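Local coordinates for protein flavoredoxin (Methanosarcina acetivorans, PDB 3BNK) that binds flavin mononucleotide (FMN) as its cofactor and probably serves in electron transport in this methane-producing archaeon, at the interface of chains A and B. Sequence-based numbering; all coordinates share one arbitrary frame. Chains: chain A/B, Flavoredoxin.

The interface of chains A and B. Residues chain A 100, 110-111, 113, 116, 142-143; chain B 2-5.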
ATOM      1  N   PHE A 100       6.240   6.979  22.666  1.00 23.38           N
ATOM      2  CA  PHE A 100       7.458   7.785  22.638  1.00 23.05           C
ATOM      3  C   PHE A 100       7.455   8.785  21.473  1.00 23.27           C
ATOM      4  O   PHE A 100       6.820   8.551  20.432  1.00 23.00           O
ATOM      5  CB  PHE A 100       8.715   6.899  22.642  1.00 22.46           C
ATOM      6  CG  PHE A 100       9.079   6.327  21.296  1.00 22.43           C
ATOM      7  CD1 PHE A 100      10.062   6.939  20.506  1.00 21.37           C
ATOM      8  CD2 PHE A 100       8.460   5.170  20.823  1.00 19.97           C
ATOM      9  CE1 PHE A 100      10.407   6.416  19.258  1.00 19.37           C
ATOM     10  CE2 PHE A 100       8.799   4.640  19.579  1.00 20.43           C
ATOM     11  CZ  PHE A 100       9.777   5.256  18.796  1.00 20.44           C
ATOM     12  N   ILE A 110       4.715   4.308  18.709  1.00 18.37           N
ATOM     13  CA  ILE A 110       4.344   3.180  19.585  1.00 18.04           C
ATOM     14  C   ILE A 110       5.527   2.264  19.861  1.00 18.07           C
ATOM     15  O   ILE A 110       6.016   1.578  18.951  1.00 17.20           O
ATOM     16  CB  ILE A 110       3.192   2.354  18.969  1.00 17.95           C
ATOM     17  CG1 ILE A 110       2.032   3.292  18.591  1.00 17.03           C
ATOM     18  CG2 ILE A 110       2.780   1.191  19.931  1.00 16.07           C
ATOM     19  CD1 ILE A 110       0.998   2.693  17.659  1.00 17.42           C
ATOM     20  N   LYS A 111       5.966   2.264  21.122  1.00 18.77           N
ATOM     21  CA  LYS A 111       7.095   1.434  21.593  1.00 19.78           C
ATOM     22  C   LYS A 111       6.954  -0.036  21.216  1.00 19.46           C
ATOM     23  O   LYS A 111       7.924  -0.670  20.800  1.00 19.41           O
ATOM     24  CB  LYS A 111       7.215   1.518  23.118  1.00 20.07           C
ATOM     25  CG  LYS A 111       8.333   2.382  23.649  1.00 23.64           C
ATOM     26  CD  LYS A 111       8.463   2.158  25.157  1.00 28.76           C
ATOM     27  CE  LYS A 111       8.752   3.452  25.914  1.00 30.52           C
ATOM     28  NZ  LYS A 111       8.087   3.464  27.265  1.00 30.41           N
ATOM     29  N   CYS A 113       5.319  -1.378  18.758  1.00 17.89           N
ATOM     30  CA  CYS A 113       5.397  -1.656  17.323  1.00 16.99           C
ATOM     31  C   CYS A 113       6.828  -1.959  16.887  1.00 16.82           C
ATOM     32  O   CYS A 113       7.805  -1.547  17.526  1.00 16.19           O
ATOM     33  CB  CYS A 113       4.786  -0.531  16.468  1.00 16.71           C
ATOM     34  SG  CYS A 113       2.981  -0.531  16.420  1.00 16.20           S
ATOM     35  N   ASN A 116       8.873   2.170  13.467  1.00 15.38           N
ATOM     36  CA  ASN A 116       8.188   3.451  13.625  1.00 15.48           C
ATOM     37  C   ASN A 116       8.786   4.435  12.650  1.00 15.57           C
ATOM     38  O   ASN A 116      10.018   4.595  12.611  1.00 16.41           O
ATOM     39  CB  ASN A 116       8.336   4.018  15.052  1.00 15.60           C
ATOM     40  CG  ASN A 116       8.158   2.971  16.131  1.00 15.22           C
ATOM     41  OD1 ASN A 116       9.132   2.413  16.622  1.00 13.80           O
ATOM     42  ND2 ASN A 116       6.913   2.719  16.525  1.00 14.71           N
ATOM     43  N   SER A 142      13.643   1.142  14.934  1.00 21.13           N
ATOM     44  CA  SER A 142      13.342  -0.273  15.096  1.00 21.37           C
ATOM     45  C   SER A 142      14.086  -0.788  16.320  1.00 21.44           C
ATOM     46  O   SER A 142      14.456  -0.011  17.197  1.00 20.99           O
ATOM     47  CB  SER A 142      13.707  -1.053  13.821  1.00 21.24           C
ATOM     48  OG  SER A 142      13.042  -2.304  13.759  1.00 20.88           O
ATOM     49  N   GLU A 143      14.281  -2.099  16.390  1.00 22.01           N
ATOM     50  CA  GLU A 143      15.039  -2.729  17.477  1.00 23.14           C
ATOM     51  C   GLU A 143      15.946  -3.773  16.857  1.00 22.49           C
ATOM     52  O   GLU A 143      15.638  -4.292  15.787  1.00 22.19           O
ATOM     53  CB  GLU A 143      14.099  -3.397  18.489  1.00 23.01           C
ATOM     54  CG  GLU A 143      13.243  -2.434  19.306  1.00 25.23           C
ATOM     55  CD  GLU A 143      12.188  -3.139  20.148  1.00 24.97           C
ATOM     56  OE1 GLU A 143      12.421  -4.286  20.574  1.00 27.44           O
ATOM     57  OE2 GLU A 143      11.119  -2.540  20.389  1.00 29.80           O
TER
ATOM     58  N   ALA B   2      14.164  -3.961  25.027  1.00 33.37           N
ATOM     59  CA  ALA B   2      15.003  -3.580  23.852  1.00 33.08           C
ATOM     60  C   ALA B   2      14.885  -2.092  23.499  1.00 32.81           C
ATOM     61  O   ALA B   2      13.783  -1.565  23.276  1.00 32.88           O
ATOM     62  CB  ALA B   2      14.660  -4.447  22.657  1.00 33.22           C
ATOM     63  N   GLU B   3      16.031  -1.417  23.469  1.00 32.34           N
ATOM     64  CA  GLU B   3      16.076  -0.001  23.136  1.00 31.82           C
ATOM     65  C   GLU B   3      15.811   0.230  21.646  1.00 30.63           C
ATOM     66  O   GLU B   3      16.106  -0.620  20.807  1.00 30.76           O
ATOM     67  CB  GLU B   3      17.412   0.630  23.557  1.00 32.17           C
ATOM     68  CG  GLU B   3      18.648  -0.085  23.027  1.00 34.76           C
ATOM     69  CD  GLU B   3      19.792   0.856  22.676  1.00 38.68           C
ATOM     70  OE1 GLU B   3      19.705   2.074  22.978  1.00 39.67           O
ATOM     71  OE2 GLU B   3      20.787   0.367  22.085  1.00 40.39           O
ATOM     72  N   LYS B   4      15.236   1.386  21.337  1.00 29.41           N
ATOM     73  CA  LYS B   4      14.957   1.778  19.965  1.00 27.88           C
ATOM     74  C   LYS B   4      16.226   2.188  19.224  1.00 27.24           C
ATOM     75  O   LYS B   4      17.042   2.949  19.740  1.00 27.42           O
ATOM     76  CB  LYS B   4      13.908   2.887  19.931  1.00 27.61           C
ATOM     77  CG  LYS B   4      12.507   2.410  20.341  1.00 27.34           C
ATOM     78  CD  LYS B   4      11.886   1.532  19.260  1.00 27.44           C
ATOM     79  CE  LYS B   4      10.508   1.036  19.670  1.00 28.30           C
ATOM     80  NZ  LYS B   4       9.882   0.208  18.596  1.00 30.02           N
ATOM     81  N   ILE B   5      16.379   1.654  18.017  1.00 26.06           N
ATOM     82  CA  ILE B   5      17.532   1.907  17.165  1.00 24.91           C
ATOM     83  C   ILE B   5      17.118   2.803  15.994  1.00 24.15           C
ATOM     84  O   ILE B   5      16.115   2.533  15.335  1.00 23.12           O
ATOM     85  CB  ILE B   5      18.111   0.563  16.645  1.00 25.25           C
ATOM     86  CG1 ILE B   5      18.655  -0.253  17.826  1.00 26.38           C
ATOM     87  CG2 ILE B   5      19.197   0.788  15.585  1.00 25.40           C
ATOM     88  CD1 ILE B   5      19.514  -1.422  17.433  1.00 28.53           C
TER
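The ammonium nitrogen NZ of B:Lys4 is gripped by several oxygens of chain A, a compact example of how a lysine near a chain terminus can join one copy to its twin. Backbone carbonyls supply part of the grip: B:Lys4 NZ hydrogen-bonds to O of A:Cys113 at 2.9 Å. It also bonds to O of A:Lys111, approaching from above the carbonyl plane, 37° out of it. The side-chain amide of A:Asn116 adds a further acceptor, its OD1 receiving B:Lys4 NZ at 3.1 Å in the carbonyl plane and on a lone pair. A second-shell bond fixes that amide's rotation, since A:Asn116 ND2 donates to O of A:Ile110 at 2.8 Å and OD1 is thereby turned toward the lysine. The carboxylate of A:Glu143 adds a longer salt bridge, OE2 to B:Lys4 NZ at 3.5 Å, which would probably help to offset the ammonium charge. B:Lys4 bends at its second torsion (chi2 -72°) and then runs straight, carrying NZ in among these oxygens. Its CE lies 4.0 Å from CE2 on the ring of A:Phe100. An alanine in place of B:Lys4 would probably leave the backbone carbonyls of A:Lys111 and A:Cys113, A:Asn116 OD1 and the A:Glu143 carboxylate without their cationic mate and open a gap beside the phenylalanine ring. At the root of the side chain, backbone pairing fastens the segment: B:Ile5 N donates to A:Ser142 O at 2.7 Å, and A:Ser142 N returns a bond to B:Ile5 O at 2.9 Å. This antiparallel bridge joins the start of strand 5-7 of chain B to the end of strand 130-142 of chain A. The N-terminal arm of chain B thus reaches a site lined by A:Phe100 on strand 99-100, A:Asn116 on strand 115-126 and the loop residues A:Lys111 and A:Cys113; the two-fold pair, which the structure alone does not prove to be the dimer in solution, repeats the contact with the chains exchanged.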